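Local coordinates for protein NRD1 (Saccharomyces cerevisiae, PDB 3CLJ) that binds the phosphorylated C-terminal domain of RNA polymerase II as part of the Nrd1-Nab3-Sen1 transcription termination complex, at residues I65-T76 with C90-I101. Residues are numbered along the deposited sequence; the frame is centred on the assembly and turned at random. Where two conformers were deposited one is given.
Sequences IDSIGRAYLDET and CAHAINTLGEVI
Tyr72 lays one face of its ring under the sulfur of Cys90 and turns an edge to Ala93, where two helices of the all-helical CTD-interacting domain (CID) draw near, the CA atoms of Tyr72 and Cys90 being 5.2 Å apart. Helices 58-77 and 90-111 run roughly antiparallel here, their segment axes 141° apart and 9.0 Å at closest approach; no hydrogen bond crosses between the two segments, which meet by side-chain packing. Cys90 SG sits 4.2 Å from the centroid of the Tyr72 ring, 27° off the ring normal, a sulfur-aromatic contact for which cysteine's short side chain and polarisable sulfur are well suited. The small methyl of Ala93 fits beside the ring edge, its CB 3.4 Å from Tyr72 CD2 and close to CE2 as well. Ile68 CG2, of the same helix as the tyrosine, covers the opposite face near its margin, while the phenol OH reaches past both segments to hydrogen-bond Ala32 O on helix 22-34. Without the ring, as with an alanine here, Cys90 SG, Ala93 CB and Ile68 CG2 would probably border a gap, and Ala32 O would lose this partner. Next along helix 90-111, Ile94 acts as a knob in a hole formed by Gly69, Tyr72, Leu73 and Thr76. With CG1 anti to the carbonyl carbon (chi1 -69°) and the chain extended beyond it, isoleucine's longer arm carries CD1 to the opposing backbone, 3.5 Å from Leu73 N. Ile94 CG1 rests on Gly69 O, and Leu97 CD1 on Gly69 CA. Farther along, the branched aliphatic chains of Ile65 and Leu97 lie alongside one another, pointing opposite ways, and Ile65 CG2 touches Leu97 CD2 at 4.1 Å and Ile101 CD1 at 4.2 Å.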
# COMPACT_ATOMS: atom_id res chain seq x y z
N ILE A 65 -1.81 0.83 -1.10
CA ILE A 65 -0.82 1.42 -0.19
C ILE A 65 -0.03 2.62 -0.76
O ILE A 65 0.25 3.61 -0.03
CB ILE A 65 0.14 0.29 0.37
CG1 ILE A 65 -0.65 -0.64 1.28
CG2 ILE A 65 1.42 0.89 1.04
CD1 ILE A 65 0.01 -2.03 1.49
N ASP A 66 0.36 2.55 -2.04
CA ASP A 66 0.94 3.67 -2.73
C ASP A 66 0.06 4.89 -2.70
O ASP A 66 0.51 5.98 -2.46
CB ASP A 66 1.23 3.32 -4.23
CG ASP A 66 1.80 4.47 -4.99
OD1 ASP A 66 2.89 4.97 -4.63
OD2 ASP A 66 1.18 4.94 -5.96
N SER A 67 -1.20 4.69 -3.04
CA SER A 67 -2.13 5.80 -3.17
C SER A 67 -2.41 6.49 -1.81
O SER A 67 -2.30 7.70 -1.69
CB SER A 67 -3.44 5.30 -3.78
OG SER A 67 -4.29 6.40 -4.06
N ILE A 68 -2.76 5.69 -0.81
CA ILE A 68 -3.06 6.19 0.49
C ILE A 68 -1.74 6.67 1.15
O ILE A 68 -1.67 7.78 1.71
CB ILE A 68 -3.82 5.12 1.32
CG1 ILE A 68 -5.27 5.02 0.81
CG2 ILE A 68 -3.77 5.45 2.87
CD1 ILE A 68 -6.09 3.82 1.47
N GLY A 69 -0.69 5.87 1.04
CA GLY A 69 0.58 6.28 1.58
C GLY A 69 1.12 7.59 1.09
O GLY A 69 1.61 8.39 1.92
N ARG A 70 1.06 7.85 -0.24
CA ARG A 70 1.63 9.08 -0.79
C ARG A 70 0.65 10.23 -0.56
O ARG A 70 1.08 11.36 -0.42
CB ARG A 70 2.13 9.00 -2.27
CG ARG A 70 3.51 8.27 -2.52
CD ARG A 70 4.05 8.33 -4.04
NE ARG A 70 3.04 7.74 -4.92
CZ ARG A 70 2.15 8.43 -5.64
NH1 ARG A 70 2.16 9.76 -5.69
NH2 ARG A 70 1.22 7.76 -6.30
N ALA A 71 -0.66 9.93 -0.49
CA ALA A 71 -1.66 10.98 -0.12
C ALA A 71 -1.42 11.50 1.32
O ALA A 71 -1.40 12.70 1.57
CB ALA A 71 -3.10 10.51 -0.30
N TYR A 72 -1.17 10.57 2.23
CA TYR A 72 -0.91 10.89 3.64
C TYR A 72 0.41 11.61 3.78
O TYR A 72 0.51 12.55 4.56
CB TYR A 72 -0.91 9.60 4.46
CG TYR A 72 -2.28 9.19 4.96
CD1 TYR A 72 -3.44 9.83 4.53
CD2 TYR A 72 -2.42 8.11 5.84
CE1 TYR A 72 -4.72 9.44 5.01
CE2 TYR A 72 -3.71 7.73 6.34
CZ TYR A 72 -4.85 8.39 5.94
OH TYR A 72 -6.12 8.04 6.46
N LEU A 73 1.41 11.14 3.03
CA LEU A 73 2.75 11.76 2.93
C LEU A 73 2.66 13.19 2.46
O LEU A 73 3.41 14.06 2.93
CB LEU A 73 3.72 10.96 2.02
CG LEU A 73 5.18 11.46 1.88
CD1 LEU A 73 5.88 11.53 3.25
CD2 LEU A 73 6.01 10.66 0.89
N ASP A 74 1.72 13.47 1.55
CA ASP A 74 1.47 14.88 1.22
C ASP A 74 0.83 15.71 2.32
O ASP A 74 1.17 16.87 2.46
CB ASP A 74 0.66 15.02 -0.06
CG ASP A 74 1.51 14.85 -1.29
OD1 ASP A 74 2.77 15.09 -1.20
OD2 ASP A 74 0.92 14.47 -2.33
N GLU A 75 -0.11 15.13 3.08
CA GLU A 75 -0.74 15.82 4.20
C GLU A 75 0.26 16.18 5.31
O GLU A 75 0.20 17.25 5.91
CB GLU A 75 -1.86 14.96 4.78
CG GLU A 75 -3.10 14.94 3.97
CD GLU A 75 -3.76 16.29 3.85
OE1 GLU A 75 -3.89 17.00 4.87
OE2 GLU A 75 -4.15 16.64 2.71
N THR A 76 1.15 15.23 5.58
CA THR A 76 2.33 15.38 6.40
C THR A 76 3.20 16.59 6.01
O THR A 76 3.63 17.36 6.89
CB THR A 76 3.12 14.05 6.36
OG1 THR A 76 2.74 13.28 7.50
CG2 THR A 76 4.64 14.24 6.33
N CYS A 90 -1.59 11.17 10.05
CA CYS A 90 -0.87 10.70 8.87
C CYS A 90 0.54 10.19 9.17
O CYS A 90 1.01 9.27 8.52
CB CYS A 90 -0.77 11.81 7.80
SG CYS A 90 -2.34 12.44 7.19
N ALA A 91 1.22 10.80 10.13
CA ALA A 91 2.57 10.39 10.49
C ALA A 91 2.58 8.95 11.04
O ALA A 91 3.42 8.14 10.65
CB ALA A 91 3.17 11.36 11.49
N HIS A 92 1.63 8.65 11.91
CA HIS A 92 1.47 7.32 12.51
C HIS A 92 1.12 6.28 11.41
O HIS A 92 1.73 5.21 11.34
CB HIS A 92 0.41 7.38 13.60
CG HIS A 92 0.15 6.07 14.27
ND1 HIS A 92 -0.99 5.32 14.04
CD2 HIS A 92 0.90 5.36 15.16
CE1 HIS A 92 -0.93 4.21 14.75
NE2 HIS A 92 0.20 4.21 15.45
N ALA A 93 0.15 6.63 10.57
CA ALA A 93 -0.26 5.78 9.46
C ALA A 93 0.95 5.36 8.63
O ALA A 93 1.12 4.17 8.33
CB ALA A 93 -1.31 6.48 8.59
N ILE A 94 1.80 6.34 8.26
CA ILE A 94 2.99 6.09 7.43
C ILE A 94 4.03 5.28 8.21
O ILE A 94 4.75 4.49 7.62
CB ILE A 94 3.63 7.43 6.92
CG1 ILE A 94 2.70 8.10 5.88
CG2 ILE A 94 4.99 7.19 6.25
CD1 ILE A 94 3.02 9.60 5.72
N ASN A 95 4.10 5.49 9.52
CA ASN A 95 5.00 4.72 10.37
C ASN A 95 4.60 3.29 10.44
O ASN A 95 5.45 2.43 10.30
CB ASN A 95 5.14 5.35 11.77
CG ASN A 95 6.17 6.46 11.80
OD1 ASN A 95 7.06 6.50 10.92
ND2 ASN A 95 6.04 7.40 12.77
N THR A 96 3.30 3.04 10.59
CA THR A 96 2.72 1.68 10.62
C THR A 96 3.00 0.91 9.32
O THR A 96 3.41 -0.25 9.36
CB THR A 96 1.21 1.73 10.89
OG1 THR A 96 1.00 2.40 12.13
CG2 THR A 96 0.55 0.33 10.98
N LEU A 97 2.77 1.57 8.19
CA LEU A 97 3.01 1.00 6.90
C LEU A 97 4.49 0.71 6.75
O LEU A 97 4.85 -0.40 6.35
CB LEU A 97 2.54 1.93 5.79
CG LEU A 97 1.04 2.10 5.56
CD1 LEU A 97 0.76 3.33 4.67
CD2 LEU A 97 0.42 0.79 5.00
N GLY A 98 5.33 1.71 7.04
CA GLY A 98 6.78 1.51 7.01
C GLY A 98 7.25 0.32 7.85
O GLY A 98 8.20 -0.40 7.43
N GLU A 99 6.64 0.08 9.03
CA GLU A 99 7.06 -1.08 9.83
C GLU A 99 6.74 -2.46 9.21
O GLU A 99 7.39 -3.42 9.55
CB GLU A 99 6.63 -0.95 11.30
CG GLU A 99 7.34 0.20 12.08
CD GLU A 99 8.88 0.16 11.99
OE1 GLU A 99 9.50 -0.74 12.59
OE2 GLU A 99 9.46 1.04 11.29
N VAL A 100 5.80 -2.56 8.27
CA VAL A 100 5.48 -3.83 7.60
C VAL A 100 5.79 -3.88 6.10
O VAL A 100 5.64 -4.94 5.51
CB VAL A 100 3.98 -4.27 7.76
CG1 VAL A 100 3.65 -4.51 9.29
CG2 VAL A 100 3.08 -3.26 7.07
N ILE A 101 6.22 -2.76 5.51
CA ILE A 101 6.40 -2.71 4.06
C ILE A 101 7.40 -3.76 3.48
O ILE A 101 7.21 -4.24 2.36
CB ILE A 101 6.70 -1.26 3.53
CG1 ILE A 101 6.26 -1.13 2.09
CG2 ILE A 101 8.19 -0.83 3.73
CD1 ILE A 101 4.81 -1.50 1.83